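PDB 3OQG: Hpy188I from Helicobacter pylori, which probably acts as a GIY-YIG restriction endonuclease that binds a pseudopalindromic DNA site and cuts both strands by metal-assisted hydrolysis. Local coordinates for residues K80-G85 with N115-Q120; I30-F35 with V72-I77. All coordinates share one frame; numbering follows the deposited sequence.

Contact 1 of 2, residues K80-G85 with N115-Q120; sequences KIFKIG and NYFVLQ. With nucleotides of chain C.
Strand 80-85 and helix 115-120 come nearest at Lys83 and Val118; their axes run nearly antiparallel, at 150°, and approach to 11.1 Å. A classic beta bulge, in which Phe82 and Lys83 both pair with Phe75, turns these consecutive side chains toward the helix. Phe82 meets Val118 and Phe117, whereas Lys83 meets Val118. Val118 CG1 lies at the edge of the Phe82 ring, near the ring plane, 3.9 Å from Phe82 CE2, while the other methyl, Val118 CG2, lies 4.2 Å from Lys83 CD. The rings of Phe82 and Phe117 reach out from opposite directions and meet obliquely, with Phe82 CZ 3.9 Å from Phe117 CE2. Beyond Val118, the Lys83 chain bends at chi3 (-84°), and Lys83 NZ donates a 2.7 Å hydrogen bond to OP2 of DG6 of chain C. Tyr98 OH is a second hydrogen-bond partner, so NZ is held by the protein as well as by the phosphate. Gly85 CA lies 3.2 Å from OP1 of that phosphate. Lys83-Ile84-Gly85 probably corresponds to the YIG signature, consistent with a bulged, helix-backed strand in the phosphate-binding part of a GIY-YIG nuclease site.

Contact 2 of 2, residues I30-F35 with V72-I77; sequences IDYKDF and VYVFVI
A short 3-10 turn, residues 32-34, lies in the loop preceding strand 42-50 and, with the following Phe35, covers one side of strand 72-77, an inner strand of the antiparallel sheet between 129-134 and 80-87. Val74 and Val76, two residues apart, point toward the turn, and no hydrogen bond joins the segments. Tyr32 spans both valines. With CG anti to the backbone N (chi1 -172°), its ring runs along the strand, and Tyr32 CD1 comes within 3.5 Å of Val76 CG2. The same CD1 is 4.0 Å from Val74 CG1, which sits at the ring edge close to the plane. Nearer the backbone, Tyr32 CB touches both methyls of Val76. Val74 is shared between two aromatic residues: its CG1 faces Tyr32, whereas Val74 CG2 packs obliquely against Phe35, 3.8 Å from Phe35 CE2. Phe35 CB lies over one face of the Tyr32 ring near the rim, 4.2 Å above the plane. The backbone bond from Phe35 N to Tyr32 O (2.9 Å) closes the turn. Tyr132, stacked on Tyr32, and Phe41, edge-to-face with Phe35, extend the cluster. This is hydrophobic packing of a loop on the strand that probably carries the counterpart of the GIY motif.

Both contacts are buried and are built on neighbouring strands, 71-77 and 80-87, so they share one sheet but use its two sides: the 30-35 loop packs on one, helix 113-125 on the other. A backbone bond also ties them together, Ile81 N being probably hydrogen-bonded to Ile30 O, which joins the loop of contact 2 to strand 80-87, outermost within this chain. Contact 2 is wholly apolar across its segments and lies farther from the chain centre. Contact 1 combines apolar packing with a hydrogen bond to the DNA backbone. Each also touches the second subunit, contact 1 through Lys83 and contact 2 through Phe35, among others.

Contact 1 of 2, residues K80-G85 with N115-Q120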
loop_
_atom_site.group_PDB
_atom_site.type_symbol
_atom_site.label_atom_id
_atom_site.label_comp_id
_atom_site.label_asym_id
_atom_site.label_seq_id
_atom_site.Cartn_x
_atom_site.Cartn_y
_atom_site.Cartn_z
ATOM N N LYS A 80 21.374 -15.915 2.743
ATOM C CA LYS A 80 21.219 -14.989 1.613
ATOM C C LYS A 80 20.052 -14.023 1.848
ATOM O O LYS A 80 19.005 -14.432 2.323
ATOM C CB LYS A 80 20.975 -15.770 0.306
ATOM C CG LYS A 80 22.167 -16.580 -0.193
ATOM C CD LYS A 80 23.339 -15.700 -0.531
ATOM C CE LYS A 80 24.404 -16.429 -1.331
ATOM N NZ LYS A 80 25.607 -15.557 -1.572
ATOM N N ILE A 81 20.254 -12.746 1.517
ATOM C CA ILE A 81 19.181 -11.758 1.611
ATOM C C ILE A 81 18.218 -11.943 0.448
ATOM O O ILE A 81 18.573 -11.724 -0.712
ATOM C CB ILE A 81 19.733 -10.324 1.642
ATOM C CG1 ILE A 81 20.534 -10.132 2.925
ATOM C CG2 ILE A 81 18.584 -9.284 1.555
ATOM C CD1 ILE A 81 21.252 -8.796 3.019
ATOM N N PHE A 82 16.995 -12.352 0.767
ATOM C CA PHE A 82 15.960 -12.573 -0.236
ATOM C C PHE A 82 15.194 -11.275 -0.487
ATOM O O PHE A 82 14.879 -10.958 -1.613
ATOM C CB PHE A 82 15.001 -13.671 0.235
ATOM C CG PHE A 82 13.730 -13.741 -0.540
ATOM C CD1 PHE A 82 13.686 -14.365 -1.778
ATOM C CD2 PHE A 82 12.572 -13.148 -0.047
ATOM C CE1 PHE A 82 12.478 -14.405 -2.526
ATOM C CE2 PHE A 82 11.363 -13.216 -0.771
ATOM C CZ PHE A 82 11.321 -13.853 -1.999
ATOM N N LYS A 83 14.871 -10.559 0.580
ATOM C CA LYS A 83 14.213 -9.270 0.459
ATOM C C LYS A 83 14.387 -8.365 1.667
ATOM O O LYS A 83 14.706 -8.815 2.754
ATOM C CB LYS A 83 12.733 -9.434 0.059
ATOM C CG LYS A 83 11.726 -9.517 1.140
ATOM C CD LYS A 83 10.285 -9.286 0.572
ATOM C CE LYS A 83 9.846 -7.817 0.429
ATOM N NZ LYS A 83 8.401 -7.687 -0.010
ATOM N N ILE A 84 14.172 -7.073 1.419
ATOM C CA ILE A 84 14.094 -6.040 2.433
ATOM C C ILE A 84 12.739 -5.399 2.227
ATOM O O ILE A 84 12.373 -5.093 1.095
ATOM C CB ILE A 84 15.204 -4.989 2.308
ATOM C CG1 ILE A 84 16.588 -5.647 2.422
ATOM C CG2 ILE A 84 15.018 -3.880 3.364
ATOM C CD1 ILE A 84 17.732 -4.787 1.907
ATOM N N GLY A 85 11.974 -5.260 3.309
ATOM C CA GLY A 85 10.658 -4.629 3.265
ATOM C C GLY A 85 10.360 -3.813 4.499
ATOM O O GLY A 85 11.195 -3.681 5.385
ATOM N N ASN A 115 2.762 -10.256 -2.834
ATOM C CA ASN A 115 2.466 -11.306 -1.861
ATOM C C ASN A 115 2.437 -12.679 -2.546
ATOM O O ASN A 115 2.920 -13.669 -2.000
ATOM C CB ASN A 115 1.188 -11.020 -1.094
ATOM C CG ASN A 115 1.373 -9.952 -0.052
ATOM O OD1 ASN A 115 2.487 -9.712 0.408
ATOM N ND2 ASN A 115 0.276 -9.307 0.340
ATOM N N TYR A 116 1.909 -12.716 -3.760
ATOM C CA TYR A 116 1.937 -13.940 -4.578
ATOM C C TYR A 116 3.361 -14.420 -4.869
ATOM O O TYR A 116 3.699 -15.575 -4.620
ATOM C CB TYR A 116 1.187 -13.699 -5.870
ATOM C CG TYR A 116 1.340 -14.791 -6.883
ATOM C CD1 TYR A 116 0.710 -16.017 -6.732
ATOM C CD2 TYR A 116 2.148 -14.600 -8.003
ATOM C CE1 TYR A 116 0.876 -17.037 -7.704
ATOM C CE2 TYR A 116 2.300 -15.595 -8.969
ATOM C CZ TYR A 116 1.688 -16.805 -8.811
ATOM O OH TYR A 116 1.866 -17.769 -9.809
ATOM N N PHE A 117 4.192 -13.535 -5.399
ATOM C CA PHE A 117 5.575 -13.885 -5.704
ATOM C C PHE A 117 6.322 -14.357 -4.438
ATOM O O PHE A 117 7.022 -15.369 -4.460
ATOM C CB PHE A 117 6.300 -12.715 -6.375
ATOM C CG PHE A 117 7.804 -12.870 -6.361
ATOM C CD1 PHE A 117 8.424 -13.760 -7.218
ATOM C CD2 PHE A 117 8.572 -12.208 -5.411
ATOM C CE1 PHE A 117 9.803 -13.961 -7.159
ATOM C CE2 PHE A 117 9.947 -12.411 -5.345
ATOM C CZ PHE A 117 10.562 -13.289 -6.220
ATOM N N VAL A 118 6.194 -13.622 -3.342
ATOM C CA VAL A 118 6.907 -13.987 -2.118
ATOM C C VAL A 118 6.385 -15.284 -1.492
ATOM O O VAL A 118 7.175 -16.183 -1.197
ATOM C CB VAL A 118 6.947 -12.822 -1.099
ATOM C CG1 VAL A 118 7.613 -13.295 0.216
ATOM C CG2 VAL A 118 7.682 -11.626 -1.674
ATOM N N LEU A 119 5.074 -15.424 -1.306
ATOM C CA LEU A 119 4.569 -16.634 -0.661
ATOM C C LEU A 119 4.944 -17.867 -1.513
ATOM O O LEU A 119 5.438 -18.868 -0.986
ATOM C CB LEU A 119 3.068 -16.562 -0.492
ATOM C CG LEU A 119 2.450 -17.827 0.111
ATOM C CD1 LEU A 119 2.936 -17.984 1.531
ATOM C CD2 LEU A 119 0.915 -17.791 0.067
ATOM N N GLN A 120 4.713 -17.786 -2.818
ATOM C CA GLN A 120 4.918 -18.955 -3.682
ATOM C C GLN A 120 6.401 -19.300 -3.755
ATOM O O GLN A 120 6.761 -20.483 -3.755
ATOM C CB GLN A 120 4.330 -18.769 -5.072
ATOM C CG GLN A 120 2.812 -18.606 -5.094
ATOM C CD GLN A 120 2.092 -19.726 -4.385
ATOM O OE1 GLN A 120 2.436 -20.917 -4.544
ATOM N NE2 GLN A 120 1.073 -19.369 -3.610
ATOM P P DG C 6 6.687 -4.431 0.953
ATOM O OP1 DG C 6 7.869 -4.087 1.770
ATOM O OP2 DG C 6 6.483 -5.828 0.490
ATOM O "O5'" DG C 6 5.386 -3.941 1.727
ATOM C "C5'" DG C 6 5.072 -2.552 1.754
ATOM C "C4'" DG C 6 3.623 -2.338 2.117
ATOM O "O4'" DG C 6 2.747 -2.883 1.100
ATOM C "C3'" DG C 6 3.197 -2.986 3.436
ATOM O "O3'" DG C 6 2.507 -2.017 4.223
ATOM C "C2'" DG C 6 2.248 -4.089 3.007
ATOM C "C1'" DG C 6 1.646 -3.460 1.771
ATOM N N9 DG C 6 0.966 -4.386 0.869
ATOM C C8 DG C 6 1.493 -5.463 0.194
ATOM N N7 DG C 6 0.596 -6.132 -0.481
ATOM C C5 DG C 6 -0.592 -5.443 -0.255
ATOM C C6 DG C 6 -1.914 -5.703 -0.710
ATOM O O6 DG C 6 -2.321 -6.634 -1.424
ATOM N N1 DG C 6 -2.813 -4.744 -0.234
ATOM C C2 DG C 6 -2.483 -3.690 0.581
ATOM N N2 DG C 6 -3.487 -2.878 0.955
ATOM N N3 DG C 6 -1.261 -3.442 1.008
ATOM C C4 DG C 6 -0.375 -4.355 0.560
#

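Contact 2 of 2, residues I30-F35 with V72-I77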
loop_
_atom_site.group_PDB
_atom_site.type_symbol
_atom_site.label_atom_id
_atom_site.label_comp_id
_atom_site.label_asym_id
_atom_site.label_seq_id
_atom_site.Cartn_x
_atom_site.Cartn_y
_atom_site.Cartn_z
ATOM N N ILE A 30 23.178 -11.458 -1.943
ATOM C CA ILE A 30 24.113 -10.933 -0.967
ATOM C C ILE A 30 23.934 -11.680 0.348
ATOM O O ILE A 30 22.823 -11.890 0.811
ATOM C CB ILE A 30 23.907 -9.409 -0.762
ATOM C CG1 ILE A 30 24.018 -8.667 -2.095
ATOM C CG2 ILE A 30 24.883 -8.834 0.246
ATOM C CD1 ILE A 30 25.292 -8.923 -2.870
ATOM N N ASP A 31 25.055 -12.067 0.947
ATOM C CA ASP A 31 25.051 -12.692 2.248
ATOM C C ASP A 31 24.610 -11.673 3.301
ATOM O O ASP A 31 25.090 -10.542 3.298
ATOM C CB ASP A 31 26.455 -13.164 2.618
ATOM C CG ASP A 31 26.886 -14.426 1.882
ATOM O OD1 ASP A 31 26.067 -15.115 1.245
ATOM O OD2 ASP A 31 28.094 -14.744 1.953
ATOM N N TYR A 32 23.734 -12.085 4.217
ATOM C CA TYR A 32 23.346 -11.228 5.340
ATOM C C TYR A 32 24.574 -10.754 6.154
ATOM O O TYR A 32 24.604 -9.625 6.651
ATOM C CB TYR A 32 22.312 -11.917 6.255
ATOM C CG TYR A 32 21.772 -10.980 7.306
ATOM C CD1 TYR A 32 20.832 -10.002 6.974
ATOM C CD2 TYR A 32 22.253 -11.018 8.607
ATOM C CE1 TYR A 32 20.370 -9.106 7.914
ATOM C CE2 TYR A 32 21.801 -10.117 9.564
ATOM C CZ TYR A 32 20.859 -9.162 9.216
ATOM O OH TYR A 32 20.397 -8.276 10.156
ATOM N N LYS A 33 25.605 -11.584 6.255
ATOM C CA LYS A 33 26.818 -11.172 6.993
ATOM C C LYS A 33 27.502 -9.922 6.413
ATOM O O LYS A 33 28.213 -9.200 7.128
ATOM C CB LYS A 33 27.826 -12.320 7.101
ATOM C CG LYS A 33 28.347 -12.893 5.780
ATOM C CD LYS A 33 29.636 -13.711 5.960
ATOM C CE LYS A 33 29.603 -14.635 7.183
ATOM N NZ LYS A 33 30.949 -15.290 7.463
ATOM N N ASP A 34 27.272 -9.674 5.125
ATOM C CA ASP A 34 27.777 -8.497 4.431
ATOM C C ASP A 34 26.801 -7.329 4.367
ATOM O O ASP A 34 27.047 -6.364 3.645
ATOM C CB ASP A 34 28.177 -8.887 3.006
ATOM C CG ASP A 34 29.231 -9.969 2.982
ATOM O OD1 ASP A 34 30.108 -9.975 3.878
ATOM O OD2 ASP A 34 29.181 -10.817 2.073
ATOM N N PHE A 35 25.695 -7.418 5.107
ATOM C CA PHE A 35 24.712 -6.337 5.216
ATOM C C PHE A 35 25.272 -5.229 6.100
ATOM O O PHE A 35 25.680 -5.465 7.224
ATOM C CB PHE A 35 23.416 -6.899 5.812
ATOM C CG PHE A 35 22.266 -5.926 5.870
ATOM C CD1 PHE A 35 21.990 -5.043 4.832
ATOM C CD2 PHE A 35 21.408 -5.947 6.963
ATOM C CE1 PHE A 35 20.906 -4.176 4.915
ATOM C CE2 PHE A 35 20.320 -5.091 7.046
ATOM C CZ PHE A 35 20.070 -4.207 6.025
ATOM N N VAL A 72 11.516 -2.038 9.611
ATOM C CA VAL A 72 12.131 -2.542 8.410
ATOM C C VAL A 72 12.547 -3.980 8.709
ATOM O O VAL A 72 13.049 -4.286 9.802
ATOM C CB VAL A 72 13.343 -1.696 7.968
ATOM C CG1 VAL A 72 13.929 -2.249 6.665
ATOM C CG2 VAL A 72 12.952 -0.234 7.814
ATOM N N TYR A 73 12.279 -4.881 7.763
ATOM C CA TYR A 73 12.670 -6.281 7.916
ATOM C C TYR A 73 13.496 -6.792 6.753
ATOM O O TYR A 73 13.440 -6.251 5.633
ATOM C CB TYR A 73 11.449 -7.176 8.132
ATOM C CG TYR A 73 10.454 -7.148 7.003
ATOM C CD1 TYR A 73 9.357 -6.315 7.048
ATOM C CD2 TYR A 73 10.606 -7.986 5.894
ATOM C CE1 TYR A 73 8.419 -6.290 5.994
ATOM C CE2 TYR A 73 9.688 -8.006 4.872
ATOM C CZ TYR A 73 8.608 -7.153 4.909
ATOM O OH TYR A 73 7.711 -7.142 3.881
ATOM N N VAL A 74 14.287 -7.828 7.037
ATOM C CA VAL A 74 15.100 -8.514 6.047
ATOM C C VAL A 74 14.797 -9.993 6.177
ATOM O O VAL A 74 14.879 -10.536 7.273
ATOM C CB VAL A 74 16.624 -8.273 6.264
ATOM C CG1 VAL A 74 17.461 -8.880 5.091
ATOM C CG2 VAL A 74 16.907 -6.753 6.432
ATOM N N PHE A 75 14.394 -10.610 5.066
ATOM C CA PHE A 75 14.168 -12.049 4.959
ATOM C C PHE A 75 15.460 -12.685 4.479
ATOM O O PHE A 75 15.980 -12.342 3.402
ATOM C CB PHE A 75 13.067 -12.349 3.938
ATOM C CG PHE A 75 11.653 -12.084 4.421
ATOM C CD1 PHE A 75 11.373 -11.578 5.692
ATOM C CD2 PHE A 75 10.587 -12.319 3.562
ATOM C CE1 PHE A 75 10.057 -11.373 6.128
ATOM C CE2 PHE A 75 9.270 -12.101 3.988
ATOM C CZ PHE A 75 9.012 -11.618 5.261
ATOM N N VAL A 76 15.963 -13.627 5.265
ATOM C CA VAL A 76 17.235 -14.284 4.963
ATOM C C VAL A 76 16.986 -15.779 4.870
ATOM O O VAL A 76 16.354 -16.381 5.759
ATOM C CB VAL A 76 18.285 -13.958 6.044
ATOM C CG1 VAL A 76 19.634 -14.679 5.773
ATOM C CG2 VAL A 76 18.473 -12.461 6.123
ATOM N N ILE A 77 17.496 -16.390 3.811
ATOM C CA ILE A 77 17.309 -17.821 3.564
ATOM C C ILE A 77 18.677 -18.439 3.320
ATOM O O ILE A 77 19.373 -18.060 2.373
ATOM C CB ILE A 77 16.403 -18.094 2.349
ATOM C CG1 ILE A 77 15.066 -17.370 2.491
ATOM C CG2 ILE A 77 16.252 -19.629 2.141
ATOM C CD1 ILE A 77 14.148 -17.486 1.259
#